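Local coordinates for FAD synthase (Thermoplasma volcanium GSS1, PDB 3GLV), which probably transfers the AMP portion of ATP to flavin mononucleotide, making the coenzyme FAD and releasing diphosphate, at residues A[20-25]-A[118-122]; A[8-12]-A[34-38]; A[53-57]-A[68-72]. All coordinates share one frame; numbering follows the deposited sequence.

Interaction 1 of 3, residues A[20-25]-A[118-122]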
loop_
_atom_site.group_PDB
_atom_site.type_symbol
_atom_site.label_atom_id
_atom_site.label_comp_id
_atom_site.label_asym_id
_atom_site.label_seq_id
_atom_site.Cartn_x
_atom_site.Cartn_y
_atom_site.Cartn_z
ATOM N N HIS A 20 4.127 -9.218 2.933
ATOM C CA HIS A 20 4.820 -10.516 2.698
ATOM C C HIS A 20 3.766 -11.558 2.230
ATOM O O HIS A 20 4.019 -12.300 1.294
ATOM C CB HIS A 20 5.533 -10.986 3.926
ATOM C CG HIS A 20 6.081 -12.389 3.867
ATOM N ND1 HIS A 20 7.320 -12.682 3.319
ATOM C CD2 HIS A 20 5.644 -13.543 4.444
ATOM C CE1 HIS A 20 7.568 -13.978 3.482
ATOM N NE2 HIS A 20 6.575 -14.524 4.173
ATOM N N TYR A 21 2.601 -11.597 2.836
ATOM C CA TYR A 21 1.566 -12.538 2.436
ATOM C C TYR A 21 1.152 -12.350 0.993
ATOM O O TYR A 21 1.161 -13.275 0.252
ATOM C CB TYR A 21 0.358 -12.454 3.373
ATOM C CG TYR A 21 -0.876 -13.264 2.990
ATOM C CD1 TYR A 21 -0.841 -14.618 2.889
ATOM C CD2 TYR A 21 -2.069 -12.647 2.781
ATOM C CE1 TYR A 21 -1.949 -15.316 2.579
ATOM C CE2 TYR A 21 -3.173 -13.332 2.466
ATOM C CZ TYR A 21 -3.117 -14.660 2.363
ATOM O OH TYR A 21 -4.245 -15.308 2.047
ATOM N N LEU A 22 0.823 -11.127 0.623
ATOM C CA LEU A 22 0.408 -10.812 -0.713
ATOM C C LEU A 22 1.526 -11.036 -1.752
ATOM O O LEU A 22 1.319 -11.689 -2.715
ATOM C CB LEU A 22 -0.151 -9.401 -0.775
ATOM C CG LEU A 22 -1.390 -9.130 0.067
ATOM C CD1 LEU A 22 -1.949 -7.740 -0.131
ATOM C CD2 LEU A 22 -2.430 -10.160 -0.231
ATOM N N LYS A 23 2.712 -10.515 -1.508
ATOM C CA LYS A 23 3.826 -10.645 -2.419
ATOM C C LYS A 23 4.207 -12.076 -2.670
ATOM O O LYS A 23 4.491 -12.462 -3.838
ATOM C CB LYS A 23 5.017 -9.837 -1.954
ATOM C CG LYS A 23 6.196 -9.914 -2.848
ATOM C CD LYS A 23 7.365 -8.942 -2.415
ATOM C CE LYS A 23 6.995 -7.452 -2.591
ATOM N NZ LYS A 23 8.252 -6.674 -2.393
ATOM N N GLU A 24 4.229 -12.886 -1.611
ATOM C CA GLU A 24 4.616 -14.288 -1.789
ATOM C C GLU A 24 3.472 -15.027 -2.508
ATOM O O GLU A 24 3.732 -15.895 -3.301
ATOM C CB GLU A 24 4.962 -14.956 -0.473
ATOM C CG GLU A 24 6.207 -14.400 0.205
ATOM C CD GLU A 24 7.441 -14.479 -0.674
ATOM O OE1 GLU A 24 7.922 -15.588 -0.928
ATOM O OE2 GLU A 24 7.926 -13.429 -1.107
ATOM N N SER A 25 2.207 -14.624 -2.271
ATOM C CA SER A 25 1.115 -15.254 -2.953
ATOM C C SER A 25 1.244 -14.983 -4.445
ATOM O O SER A 25 1.052 -15.885 -5.235
ATOM C CB SER A 25 -0.243 -14.818 -2.417
ATOM O OG SER A 25 -0.388 -15.161 -1.036
ATOM N N ILE A 118 1.822 -19.801 3.044
ATOM C CA ILE A 118 2.928 -18.880 2.847
ATOM C C ILE A 118 3.946 -18.937 3.972
ATOM O O ILE A 118 3.584 -19.200 5.098
ATOM C CB ILE A 118 2.425 -17.461 2.720
ATOM C CG1 ILE A 118 1.453 -17.406 1.533
ATOM C CG2 ILE A 118 3.622 -16.431 2.640
ATOM C CD1 ILE A 118 2.045 -17.873 0.161
ATOM N N SER A 119 5.211 -18.695 3.661
ATOM C CA SER A 119 6.303 -18.746 4.670
ATOM C C SER A 119 6.083 -17.743 5.791
ATOM O O SER A 119 5.429 -16.714 5.595
ATOM C CB SER A 119 7.658 -18.429 4.047
ATOM O OG SER A 119 7.668 -17.122 3.498
ATOM N N LYS A 120 6.632 -18.047 6.958
ATOM C CA LYS A 120 6.488 -17.158 8.126
ATOM C C LYS A 120 7.179 -15.824 7.838
ATOM O O LYS A 120 8.272 -15.821 7.302
ATOM C CB LYS A 120 7.074 -17.852 9.368
ATOM C CG LYS A 120 6.926 -17.040 10.660
ATOM C CD LYS A 120 7.114 -17.886 11.934
ATOM C CE LYS A 120 8.554 -18.305 12.181
ATOM N NZ LYS A 120 8.732 -18.900 13.566
ATOM N N TYR A 121 6.531 -14.695 8.084
ATOM C CA TYR A 121 7.198 -13.405 7.889
ATOM C C TYR A 121 8.230 -13.149 9.036
ATOM O O TYR A 121 8.016 -13.574 10.142
ATOM C CB TYR A 121 6.182 -12.245 7.812
ATOM C CG TYR A 121 6.869 -10.909 7.731
ATOM C CD1 TYR A 121 7.824 -10.682 6.766
ATOM C CD2 TYR A 121 6.619 -9.895 8.651
ATOM C CE1 TYR A 121 8.507 -9.470 6.682
ATOM C CE2 TYR A 121 7.308 -8.653 8.586
ATOM C CZ TYR A 121 8.254 -8.453 7.597
ATOM O OH TYR A 121 8.995 -7.268 7.479
ATOM N N ASP A 122 9.344 -12.494 8.772
ATOM C CA ASP A 122 10.260 -12.040 9.876
ATOM C C ASP A 122 9.900 -10.671 10.444
ATOM O O ASP A 122 10.207 -9.655 9.811
ATOM C CB ASP A 122 11.693 -11.956 9.383
ATOM C CG ASP A 122 12.230 -13.295 8.989
ATOM O OD1 ASP A 122 11.508 -13.964 8.230
ATOM O OD2 ASP A 122 13.346 -13.683 9.448
#
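His20 reaches from helix 16-26 toward the loop 118-122 that follows strand 114-117, and the NE2 corner of its ring meets Ser119 twice. NE2 donates to Ser119 O at 2.9 Å; the oxygen lies almost in the imidazole plane, whereas the nitrogen stands well above the carbonyl plane, and the N-H...O angle is a bent 141°. Ser119 OG is also 2.9 Å from NE2, a hydrogen bond in which either atom could be the donor. The imidazole lies between two residues: Tyr121 CA makes a CH-pi contact over one face, 4.1 Å from the ring centroid, and Glu24 CG lies over the opposite face, toward the rim. The two aromatic rings meet obliquely, with planes at 40°, while Tyr121 CB comes within 3.6 Å of His20 CD2. Swung anti to the backbone N (chi1 171°), the imidazole projects from the helix far enough for these contacts.

Beside this polar site Ile118 packs on the helix: its CG2 is 3.7 Å from Glu24 CB, and its CG1 lies 3.9 Å from Tyr21 CD1, the two side chains crossing at about a right angle. Tyr21 OH is tied to Thr90 O and Thr8 N, and the Glu24 carboxylate pairs with Lys27. The two bonds at His20 NE2 and the CH-pi contact thus hold the loop to the helix, with Tyr121, inferred to bind ATP, beside Leu16 of the same predicted site.

Interaction 2 of 3, residues A[8-12]-A[34-38]. With SO4 (sulfate ion), chain C.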
loop_
_atom_site.group_PDB
_atom_site.type_symbol
_atom_site.label_atom_id
_atom_site.label_comp_id
_atom_site.label_asym_id
_atom_site.label_seq_id
_atom_site.Cartn_x
_atom_site.Cartn_y
_atom_site.Cartn_z
ATOM N N THR A 8 -6.822 -13.893 1.086
ATOM C CA THR A 8 -7.944 -13.316 1.848
ATOM C C THR A 8 -7.439 -12.561 3.092
ATOM O O THR A 8 -6.366 -12.830 3.591
ATOM C CB THR A 8 -8.918 -14.408 2.333
ATOM O OG1 THR A 8 -8.186 -15.336 3.154
ATOM C CG2 THR A 8 -9.486 -15.211 1.211
ATOM N N GLY A 9 -8.252 -11.691 3.672
ATOM C CA GLY A 9 -7.884 -10.998 4.932
ATOM C C GLY A 9 -8.799 -9.808 5.140
ATOM O O GLY A 9 -9.645 -9.503 4.272
ATOM N N VAL A 10 -8.640 -9.171 6.298
ATOM C CA VAL A 10 -9.296 -7.939 6.632
ATOM C C VAL A 10 -8.520 -6.762 6.086
ATOM O O VAL A 10 -9.118 -5.885 5.533
ATOM C CB VAL A 10 -9.489 -7.824 8.182
ATOM C CG1 VAL A 10 -10.087 -6.525 8.533
ATOM C CG2 VAL A 10 -10.390 -9.044 8.768
ATOM N N PHE A 11 -7.189 -6.750 6.276
ATOM C CA PHE A 11 -6.298 -5.669 5.838
ATOM C C PHE A 11 -6.741 -4.322 6.384
ATOM O O PHE A 11 -6.937 -3.379 5.635
ATOM C CB PHE A 11 -6.194 -5.630 4.283
ATOM C CG PHE A 11 -5.813 -6.979 3.675
ATOM C CD1 PHE A 11 -4.516 -7.481 3.841
ATOM C CD2 PHE A 11 -6.767 -7.776 3.008
ATOM C CE1 PHE A 11 -4.162 -8.738 3.328
ATOM C CE2 PHE A 11 -6.431 -9.031 2.498
ATOM C CZ PHE A 11 -5.116 -9.510 2.675
ATOM N N ASP A 12 -6.939 -4.252 7.691
ATOM C CA ASP A 12 -7.433 -3.014 8.308
ATOM C C ASP A 12 -6.351 -1.920 8.269
ATOM O O ASP A 12 -6.509 -0.882 7.583
ATOM C CB ASP A 12 -7.925 -3.277 9.729
ATOM C CG ASP A 12 -8.684 -2.125 10.311
ATOM O OD1 ASP A 12 -9.297 -1.303 9.554
ATOM O OD2 ASP A 12 -8.700 -2.083 11.573
ATOM N N VAL A 34 -7.391 -10.666 -4.460
ATOM C CA VAL A 34 -7.501 -10.578 -2.997
ATOM C C VAL A 34 -8.926 -10.419 -2.568
ATOM O O VAL A 34 -9.689 -9.523 -3.113
ATOM C CB VAL A 34 -6.619 -9.420 -2.419
ATOM C CG1 VAL A 34 -6.780 -9.338 -0.887
ATOM C CG2 VAL A 34 -5.151 -9.576 -2.848
ATOM N N VAL A 35 -9.345 -11.252 -1.617
ATOM C CA VAL A 35 -10.718 -11.144 -1.118
ATOM C C VAL A 35 -10.703 -10.505 0.272
ATOM O O VAL A 35 -10.119 -11.036 1.224
ATOM C CB VAL A 35 -11.417 -12.531 -1.056
ATOM C CG1 VAL A 35 -12.875 -12.437 -0.475
ATOM C CG2 VAL A 35 -11.363 -13.228 -2.433
ATOM N N VAL A 36 -11.314 -9.339 0.348
ATOM C CA VAL A 36 -11.258 -8.452 1.508
ATOM C C VAL A 36 -12.537 -8.643 2.349
ATOM O O VAL A 36 -13.654 -8.514 1.816
ATOM C CB VAL A 36 -11.157 -6.965 1.039
ATOM C CG1 VAL A 36 -11.231 -5.993 2.247
ATOM C CG2 VAL A 36 -9.893 -6.748 0.254
ATOM N N ALA A 37 -12.395 -8.942 3.641
ATOM C CA ALA A 37 -13.556 -9.230 4.503
ATOM C C ALA A 37 -14.491 -8.021 4.621
ATOM O O ALA A 37 -14.036 -6.895 4.778
ATOM C CB ALA A 37 -13.084 -9.660 5.879
ATOM N N ARG A 38 -15.797 -8.261 4.484
ATOM C CA ARG A 38 -16.809 -7.293 4.831
ATOM C C ARG A 38 -16.704 -6.912 6.293
ATOM O O ARG A 38 -16.228 -7.670 7.122
ATOM C CB ARG A 38 -18.215 -7.863 4.574
ATOM C CG ARG A 38 -18.490 -7.955 3.088
ATOM C CD ARG A 38 -19.844 -8.399 2.690
ATOM N NE ARG A 38 -19.909 -8.411 1.227
ATOM C CZ ARG A 38 -20.229 -7.362 0.459
ATOM N NH1 ARG A 38 -20.565 -6.195 0.999
ATOM N NH2 ARG A 38 -20.218 -7.480 -0.874
HETATM S S SO4 C . -5.758 -9.849 8.352
HETATM O O1 SO4 C . -5.950 -9.768 9.810
HETATM O O2 SO4 C . -6.903 -10.572 7.803
HETATM O O3 SO4 C . -5.818 -8.488 7.770
HETATM O O4 SO4 C . -4.507 -10.603 8.228
#
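A parallel pairing of strands 4-9 and 31-36 joins Gly9 to Val35 and Ala37 near the middle of the sheet, where both segments run out of their strands into loops. Gly9 N donates to Val35 O at 3.1 Å, and Ala37 N returns a straighter bond to Gly9 O at 2.9 Å, with an N-H...O angle of 159°. Both acceptors also receive a CA-H...O contact, from Thr8 and Val36 respectively. On the face bearing Thr8 and Val35, Thr8 CG2 approaches Val35 CB at 4.0 Å, the two side chains pointing the same way.

These strands and helix 16-26 form a beta-alpha-beta unit of the nucleotidyltransferase fold in the HUP clan, and the turn after strand 4-9 is inferred to bind ATP. A sulfate, probably from the crystallisation liquor, is bound at that turn: Val10 N reaches its O2 at 2.7 Å and Phe11 N its O3 at 2.7 Å, each nearly straight, while His18 NE2 adds another bond. Backbone N-H groups thus grip an anion, consistent with a place for phosphate.

The Phe11 ring lies close to Gly9, where a CB would run into CZ. With CG anti to its own carbonyl carbon (chi1 -53°), the ring brings CE2 to 3.4 Å from Val34 CG1, the side chains meeting obliquely, and sulfate O3 lies over one ring face. His18 meets the same ring edge-to-face, and Arg56 NH1 ties Val10 O to Ala37 O.

Interaction 3 of 3, residues A[53-57]-A[68-72]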
loop_
_atom_site.group_PDB
_atom_site.type_symbol
_atom_site.label_atom_id
_atom_site.label_comp_id
_atom_site.label_asym_id
_atom_site.label_seq_id
_atom_site.Cartn_x
_atom_site.Cartn_y
_atom_site.Cartn_z
ATOM N N GLU A 53 -15.210 -1.124 4.934
ATOM C CA GLU A 53 -14.869 -2.162 3.966
ATOM C C GLU A 53 -14.500 -1.623 2.609
ATOM O O GLU A 53 -13.611 -2.141 1.997
ATOM C CB GLU A 53 -15.958 -3.240 3.845
ATOM C CG GLU A 53 -17.244 -2.754 3.197
ATOM C CD GLU A 53 -18.465 -3.619 3.514
ATOM O OE1 GLU A 53 -18.408 -4.492 4.417
ATOM O OE2 GLU A 53 -19.466 -3.417 2.797
ATOM N N ASN A 54 -15.146 -0.559 2.151
ATOM C CA ASN A 54 -14.817 0.017 0.859
ATOM C C ASN A 54 -13.449 0.668 0.883
ATOM O O ASN A 54 -12.664 0.540 -0.074
ATOM C CB ASN A 54 -15.878 1.029 0.406
ATOM C CG ASN A 54 -17.232 0.379 0.255
ATOM O OD1 ASN A 54 -17.331 -0.808 -0.052
ATOM N ND2 ASN A 54 -18.266 1.122 0.533
ATOM N N SER A 55 -13.131 1.328 1.994
ATOM C CA SER A 55 -11.795 1.899 2.153
ATOM C C SER A 55 -10.738 0.808 2.151
ATOM O O SER A 55 -9.723 0.932 1.438
ATOM C CB SER A 55 -11.689 2.747 3.406
ATOM O OG SER A 55 -12.524 3.883 3.293
ATOM N N ARG A 56 -10.978 -0.271 2.894
ATOM C CA ARG A 56 -9.942 -1.297 2.989
ATOM C C ARG A 56 -9.694 -1.920 1.615
ATOM O O ARG A 56 -8.549 -2.211 1.255
ATOM C CB ARG A 56 -10.281 -2.373 4.027
ATOM C CG ARG A 56 -10.257 -1.845 5.463
ATOM C CD ARG A 56 -10.539 -2.899 6.590
ATOM N NE ARG A 56 -11.949 -3.241 6.739
ATOM C CZ ARG A 56 -12.546 -4.300 6.199
ATOM N NH1 ARG A 56 -11.848 -5.179 5.477
ATOM N NH2 ARG A 56 -13.847 -4.518 6.408
ATOM N N LEU A 57 -10.781 -2.195 0.889
ATOM C CA LEU A 57 -10.707 -2.792 -0.448
ATOM C C LEU A 57 -9.926 -1.880 -1.399
ATOM O O LEU A 57 -9.055 -2.343 -2.100
ATOM C CB LEU A 57 -12.122 -3.053 -1.018
ATOM C CG LEU A 57 -12.296 -3.445 -2.534
ATOM C CD1 LEU A 57 -11.677 -4.749 -2.815
ATOM C CD2 LEU A 57 -13.773 -3.586 -2.905
ATOM N N ARG A 68 -6.447 -7.919 -8.714
ATOM C CA ARG A 68 -7.879 -7.658 -8.486
ATOM C C ARG A 68 -8.232 -7.840 -7.034
ATOM O O ARG A 68 -7.728 -8.754 -6.368
ATOM C CB ARG A 68 -8.756 -8.623 -9.298
ATOM C CG ARG A 68 -9.018 -8.125 -10.685
ATOM C CD ARG A 68 -9.817 -9.144 -11.505
ATOM N NE ARG A 68 -11.065 -9.468 -10.823
ATOM C CZ ARG A 68 -11.490 -10.697 -10.520
ATOM N NH1 ARG A 68 -10.777 -11.789 -10.839
ATOM N NH2 ARG A 68 -12.655 -10.828 -9.889
ATOM N N ALA A 69 -9.145 -6.992 -6.563
ATOM C CA ALA A 69 -9.635 -7.092 -5.204
ATOM C C ALA A 69 -11.122 -7.013 -5.167
ATOM O O ALA A 69 -11.734 -6.167 -5.841
ATOM C CB ALA A 69 -9.001 -6.020 -4.319
ATOM N N ILE A 70 -11.707 -7.899 -4.370
ATOM C CA ILE A 70 -13.132 -7.956 -4.182
ATOM C C ILE A 70 -13.555 -8.145 -2.736
ATOM O O ILE A 70 -12.815 -8.679 -1.876
ATOM C CB ILE A 70 -13.806 -9.038 -5.051
ATOM C CG1 ILE A 70 -13.316 -10.425 -4.689
ATOM C CG2 ILE A 70 -13.575 -8.784 -6.593
ATOM C CD1 ILE A 70 -14.199 -11.457 -5.318
ATOM N N LEU A 71 -14.771 -7.723 -2.457
ATOM C CA LEU A 71 -15.360 -7.986 -1.149
ATOM C C LEU A 71 -15.786 -9.469 -1.050
ATOM O O LEU A 71 -16.317 -10.056 -1.986
ATOM C CB LEU A 71 -16.527 -7.036 -0.908
ATOM C CG LEU A 71 -16.368 -5.812 0.023
ATOM C CD1 LEU A 71 -14.987 -5.428 0.397
ATOM C CD2 LEU A 71 -17.179 -4.576 -0.481
ATOM N N GLY A 72 -15.580 -10.064 0.097
ATOM C CA GLY A 72 -16.007 -11.414 0.321
ATOM C C GLY A 72 -17.499 -11.561 0.601
ATOM O O GLY A 72 -18.250 -10.617 0.550
#
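Leu57 and Leu71 supply most of the apolar contact between helix 53-60 and strand 68-71, whose touching segments run nearly antiparallel, their axes 9.0 Å apart at closest and 165° between directions. Leu57 divides its two methyl groups. CD1 presses on the strand at Ala69, lying 3.3 Å from Ala69 CB, tighter than usual van der Waals contact, and equally close to the Ala69 carbonyl carbon; CD2 turns instead to Leu71 CD1, 4.0 Å away. The CG of Leu57 stands anti to the backbone N (chi1 169°), which carries the isobutyl group out from the helix to the strand.

A second group of contacts sets the Leu71 methyls against polar residues of the helix. Leu71 CD1 also lies 3.9 Å from Glu53 O, the carbonyl that accepts the helical bond from Leu57 N. Leu71 CD2 meets Glu53 CG at 4.1 Å and Asn54 OD1 at 3.8 Å, and the leucine runs at about a right angle to both side chains. The glutamate approaches through its methylene, while OE1 accepts a bond from Asp39 N. An alanine in place of Leu71 would probably open a gap beside Leu57 CD2 and leave the Glu53 methylene without its apolar neighbour.

No polar bond joins the two segments, although Arg56, on the same helix, forms a salt bridge to Asp39. Alternating strand residues divide the work: Ala69 and Leu71 face the helix, while Ile70 turns away to pack on Val35. This is helix-on-sheet packing at the outer strand of an alpha/beta nucleotidyltransferase fold.

In the fold
The parallel sheet, ordered 68-71, 31-36, 4-9, 88-91, 114-117, shows how distant chain segments are brought together around one core. Interaction 2 joins two inner strands; interaction 3 lies at one outer strand, its centre about 7 Å away, and the backbones of 34-38 and 68-72 are hydrogen-bonded. Interaction 1 lies about 15 Å from interaction 2 and about 20 Å from interaction 3 between centres; its loop 118-122 follows the other outer strand, 114-117. Helix 16-26 connects it to interaction 2, Leu22 packing on Phe11 and Val34. Along the chain, interactions 1 and 2 interleave, whereas interaction 3 comes after 2, both its segments falling between 20-25 and 118-122. Interactions 1 and 2 thus bring together separate parts of the inferred ATP site.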